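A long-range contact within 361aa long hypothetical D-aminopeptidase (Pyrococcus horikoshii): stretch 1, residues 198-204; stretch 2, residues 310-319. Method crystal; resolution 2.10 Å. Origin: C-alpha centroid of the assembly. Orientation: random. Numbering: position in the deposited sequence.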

ATOM      1  N   LYS A 198      19.095 -12.620  23.816  1.00 34.29           N
ATOM      2  CA  LYS A 198      18.161 -11.687  24.414  1.00 34.83           C
ATOM      3  C   LYS A 198      18.000 -10.450  23.545  1.00 32.41           C
ATOM      4  O   LYS A 198      18.977  -9.890  23.049  1.00 31.05           O
ATOM      5  CB  LYS A 198      18.638 -11.272  25.810  1.00 37.52           C
ATOM      6  CG  LYS A 198      18.584 -12.381  26.852  1.00 40.65           C
ATOM      7  CD  LYS A 198      19.102 -11.888  28.197  1.00 43.85           C
ATOM      8  CE  LYS A 198      19.018 -12.969  29.265  1.00 44.38           C
ATOM      9  NZ  LYS A 198      17.614 -13.421  29.486  1.00 46.97           N
ATOM     10  N   TYR A 199      16.754 -10.039  23.351  1.00 30.25           N
ATOM     11  CA  TYR A 199      16.457  -8.848  22.564  1.00 26.97           C
ATOM     12  C   TYR A 199      15.433  -8.037  23.348  1.00 26.60           C
ATOM     13  O   TYR A 199      14.568  -8.596  24.027  1.00 25.38           O
ATOM     14  CB  TYR A 199      15.881  -9.217  21.194  1.00 25.64           C
ATOM     15  CG  TYR A 199      16.832  -9.955  20.277  1.00 23.47           C
ATOM     16  CD1 TYR A 199      17.942  -9.315  19.729  1.00 23.10           C
ATOM     17  CD2 TYR A 199      16.611 -11.293  19.945  1.00 22.80           C
ATOM     18  CE1 TYR A 199      18.808  -9.988  18.869  1.00 23.13           C
ATOM     19  CE2 TYR A 199      17.469 -11.973  19.091  1.00 22.79           C
ATOM     20  CZ  TYR A 199      18.565 -11.316  18.553  1.00 23.46           C
ATOM     21  OH  TYR A 199      19.405 -11.982  17.682  1.00 22.42           O
ATOM     22  N   THR A 200      15.537  -6.719  23.253  1.00 25.44           N
ATOM     23  CA  THR A 200      14.619  -5.835  23.951  1.00 24.63           C
ATOM     24  C   THR A 200      13.691  -5.114  22.973  1.00 24.62           C
ATOM     25  O   THR A 200      14.110  -4.701  21.883  1.00 25.24           O
ATOM     26  CB  THR A 200      15.392  -4.767  24.743  1.00 26.03           C
ATOM     27  OG1 THR A 200      16.316  -5.407  25.634  1.00 29.06           O
ATOM     28  CG2 THR A 200      14.435  -3.898  25.540  1.00 27.16           C
ATOM     29  N   VAL A 201      12.431  -4.976  23.369  1.00 23.35           N
ATOM     30  CA  VAL A 201      11.438  -4.264  22.573  1.00 21.86           C
ATOM     31  C   VAL A 201      10.861  -3.176  23.470  1.00 20.70           C
ATOM     32  O   VAL A 201      10.210  -3.476  24.470  1.00 20.57           O
ATOM     33  CB  VAL A 201      10.280  -5.175  22.125  1.00 21.41           C
ATOM     34  CG1 VAL A 201       9.173  -4.323  21.483  1.00 20.41           C
ATOM     35  CG2 VAL A 201      10.790  -6.216  21.130  1.00 21.19           C
ATOM     36  N   GLY A 202      11.115  -1.920  23.121  1.00 21.20           N
ATOM     37  CA  GLY A 202      10.600  -0.820  23.914  1.00 21.72           C
ATOM     38  C   GLY A 202       9.510  -0.035  23.202  1.00 21.17           C
ATOM     39  O   GLY A 202       9.436  -0.030  21.971  1.00 20.33           O
ATOM     40  N   ALA A 203       8.666   0.643  23.972  1.00 20.83           N
ATOM     41  CA  ALA A 203       7.592   1.423  23.377  1.00 21.10           C
ATOM     42  C   ALA A 203       7.314   2.727  24.096  1.00 20.77           C
ATOM     43  O   ALA A 203       7.330   2.792  25.319  1.00 22.39           O
ATOM     44  CB  ALA A 203       6.311   0.598  23.317  1.00 19.72           C
ATOM     45  N   LEU A 204       7.074   3.769  23.313  1.00 21.79           N
ATOM     46  CA  LEU A 204       6.727   5.073  23.843  1.00 21.28           C
ATOM     47  C   LEU A 204       5.469   5.488  23.084  1.00 21.72           C
ATOM     48  O   LEU A 204       5.436   5.468  21.849  1.00 22.40           O
ATOM     49  CB  LEU A 204       7.852   6.083  23.604  1.00 20.22           C
ATOM     50  CG  LEU A 204       7.556   7.506  24.100  1.00 22.10           C
ATOM     51  CD1 LEU A 204       8.850   8.256  24.291  1.00 22.19           C
ATOM     52  CD2 LEU A 204       6.654   8.252  23.107  1.00 21.08           C
ATOM     53  N   PRO A 310       7.873 -13.862  18.693  1.00 21.28           N
ATOM     54  CA  PRO A 310       8.012 -13.347  20.053  1.00 18.66           C
ATOM     55  C   PRO A 310       8.115 -11.822  20.030  1.00 18.36           C
ATOM     56  O   PRO A 310       7.587 -11.144  20.914  1.00 19.19           O
ATOM     57  CB  PRO A 310       9.298 -14.013  20.537  1.00 21.56           C
ATOM     58  CG  PRO A 310       9.240 -15.335  19.863  1.00 20.97           C
ATOM     59  CD  PRO A 310       8.836 -14.957  18.458  1.00 19.73           C
ATOM     60  N   LEU A 311       8.788 -11.278  19.018  1.00 16.89           N
ATOM     61  CA  LEU A 311       8.918  -9.828  18.919  1.00 19.19           C
ATOM     62  C   LEU A 311       7.550  -9.192  18.598  1.00 19.66           C
ATOM     63  O   LEU A 311       7.257  -8.080  19.041  1.00 21.01           O
ATOM     64  CB  LEU A 311       9.957  -9.452  17.853  1.00 18.22           C
ATOM     65  CG  LEU A 311      11.404  -9.919  18.108  1.00 19.28           C
ATOM     66  CD1 LEU A 311      12.229  -9.755  16.849  1.00 16.96           C
ATOM     67  CD2 LEU A 311      12.028  -9.127  19.245  1.00 16.15           C
ATOM     68  N   PHE A 312       6.717  -9.891  17.831  1.00 18.78           N
ATOM     69  CA  PHE A 312       5.385  -9.368  17.510  1.00 20.84           C
ATOM     70  C   PHE A 312       4.561  -9.287  18.796  1.00 21.15           C
ATOM     71  O   PHE A 312       3.862  -8.304  19.042  1.00 19.71           O
ATOM     72  CB  PHE A 312       4.651 -10.280  16.520  1.00 17.99           C
ATOM     73  CG  PHE A 312       5.197 -10.246  15.116  1.00 19.33           C
ATOM     74  CD1 PHE A 312       6.177  -9.335  14.742  1.00 17.95           C
ATOM     75  CD2 PHE A 312       4.698 -11.123  14.153  1.00 17.06           C
ATOM     76  CE1 PHE A 312       6.651  -9.296  13.430  1.00 16.76           C
ATOM     77  CE2 PHE A 312       5.164 -11.092  12.845  1.00 13.99           C
ATOM     78  CZ  PHE A 312       6.141 -10.177  12.484  1.00 17.57           C
ATOM     79  N   LYS A 313       4.644 -10.330  19.616  1.00 22.42           N
ATOM     80  CA  LYS A 313       3.902 -10.355  20.873  1.00 23.33           C
ATOM     81  C   LYS A 313       4.427  -9.302  21.846  1.00 23.56           C
ATOM     82  O   LYS A 313       3.646  -8.563  22.452  1.00 22.42           O
ATOM     83  CB  LYS A 313       3.979 -11.744  21.516  1.00 26.49           C
ATOM     84  CG  LYS A 313       3.533 -11.769  22.975  1.00 30.59           C
ATOM     85  CD  LYS A 313       3.504 -13.175  23.536  1.00 33.53           C
ATOM     86  CE  LYS A 313       2.394 -13.981  22.895  1.00 37.80           C
ATOM     87  NZ  LYS A 313       1.090 -13.304  23.095  1.00 39.54           N
ATOM     88  N   ALA A 314       5.750  -9.241  21.989  1.00 21.58           N
ATOM     89  CA  ALA A 314       6.393  -8.280  22.880  1.00 20.98           C
ATOM     90  C   ALA A 314       6.008  -6.849  22.494  1.00 20.11           C
ATOM     91  O   ALA A 314       5.854  -5.988  23.350  1.00 19.82           O
ATOM     92  CB  ALA A 314       7.924  -8.452  22.823  1.00 18.41           C
ATOM     93  N   THR A 315       5.871  -6.605  21.198  1.00 20.65           N
ATOM     94  CA  THR A 315       5.494  -5.286  20.706  1.00 20.66           C
ATOM     95  C   THR A 315       4.092  -4.947  21.205  1.00 20.05           C
ATOM     96  O   THR A 315       3.878  -3.895  21.805  1.00 20.78           O
ATOM     97  CB  THR A 315       5.499  -5.247  19.159  1.00 22.08           C
ATOM     98  OG1 THR A 315       6.825  -5.500  18.683  1.00 21.42           O
ATOM     99  CG2 THR A 315       5.024  -3.875  18.644  1.00 20.66           C
ATOM    100  N   ALA A 316       3.144  -5.844  20.954  1.00 19.24           N
ATOM    101  CA  ALA A 316       1.768  -5.639  21.388  1.00 19.63           C
ATOM    102  C   ALA A 316       1.737  -5.416  22.894  1.00 20.69           C
ATOM    103  O   ALA A 316       1.002  -4.562  23.392  1.00 19.10           O
ATOM    104  CB  ALA A 316       0.907  -6.854  21.014  1.00 16.98           C
ATOM    105  N   GLU A 317       2.539  -6.186  23.624  1.00 21.38           N
ATOM    106  CA  GLU A 317       2.588  -6.049  25.077  1.00 22.17           C
ATOM    107  C   GLU A 317       3.107  -4.686  25.512  1.00 20.60           C
ATOM    108  O   GLU A 317       2.477  -4.004  26.318  1.00 22.27           O
ATOM    109  CB  GLU A 317       3.468  -7.132  25.693  1.00 23.91           C
ATOM    110  CG  GLU A 317       2.734  -8.383  26.086  1.00 26.38           C
ATOM    111  CD  GLU A 317       3.673  -9.452  26.620  1.00 27.42           C
ATOM    112  OE1 GLU A 317       4.532  -9.132  27.469  1.00 28.49           O
ATOM    113  OE2 GLU A 317       3.547 -10.612  26.196  1.00 29.27           O
ATOM    114  N   ALA A 318       4.262  -4.299  24.983  1.00 20.40           N
ATOM    115  CA  ALA A 318       4.864  -3.016  25.321  1.00 20.01           C
ATOM    116  C   ALA A 318       3.888  -1.871  25.043  1.00 20.11           C
ATOM    117  O   ALA A 318       3.776  -0.944  25.836  1.00 19.15           O
ATOM    118  CB  ALA A 318       6.141  -2.816  24.524  1.00 18.32           C
ATOM    119  N   VAL A 319       3.190  -1.937  23.912  1.00 19.09           N
ATOM    120  CA  VAL A 319       2.232  -0.888  23.564  1.00 20.17           C
ATOM    121  C   VAL A 319       1.063  -0.858  24.539  1.00 17.55           C
ATOM    122  O   VAL A 319       0.709   0.199  25.036  1.00 19.72           O
ATOM    123  CB  VAL A 319       1.685  -1.067  22.124  1.00 19.91           C
ATOM    124  CG1 VAL A 319       0.475  -0.129  21.886  1.00 19.40           C
ATOM    125  CG2 VAL A 319       2.785  -0.751  21.117  1.00 17.53           C
TER

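Val-201 lies at the centre of this contact, with more of its surface covered by the helix than any other residue of the strand. Its CA-to-CB bond points toward helix 310-319, and with chi1 in the t well its two methyls reach different neighbours. CG2 lies 3.7 Å from CD2 of Leu-311 and 4.0 Å from CB of Ala-314, while CG1 lies 3.8 Å from OG1 of Thr-315. A beta-branched residue suits this place twice over: valine is at home in the extended backbone of a strand, and its branch offers two methyl groups close to the main chain.

Leu-311 meets valine from the helix. Its CA-to-CB bond points sideways, but the m, t rotamer brings the end of the side chain nearer the strand. The reach of leucine matters here, since CD2 touches Val-201 and also comes within 4.3 Å of CB of Tyr-199. Ala-314, one turn along, points toward the strand with a single methyl.

Farther along, the two segments draw closer. The CA atoms of Val-201 and Thr-315 are 6.3 Å apart, whereas those of Ala-203 and Ala-318 are separated by 5.6 Å. At the latter pair both side chains point toward the opposing segment, and the two CB atoms meet at 3.6 Å; small residues on both sides allow the backbones to come this near. The CB of Ala-318 also packs 4.1 Å from the carbonyl O of Val-201, and the CB of Ala-203 lies 4.4 Å from CG2 of Val-319, a looser contact.

The pattern follows from the secondary structure. Alternation along the strand turns Tyr-199, Val-201 and Ala-203 toward the helix and Thr-200 and Leu-204 away, while Gly-202 has no side chain to point. On the helix, Leu-311, Ala-314, Thr-315 and Ala-318 recur at intervals of three or four residues, forming a stripe along one side. The two axes run in roughly the same direction, 32° apart, with a closest approach of 7.5 Å. Together the stretches bury 305 Å², and no hydrogen bond crosses between them, so the contact rests on apolar packing.

Thr-315 brings a polar group to this contact. Its chi1 of -63° places OG1 2.6 Å from the carbonyl O of Leu-311, to which it donates a hydrogen bond within the helix. That same carbonyl O accepts a bond from the backbone N of Thr-315 at 3.0 Å. The buried hydroxyl is thus satisfied locally and can sit against a valine methyl without needing a partner on the strand.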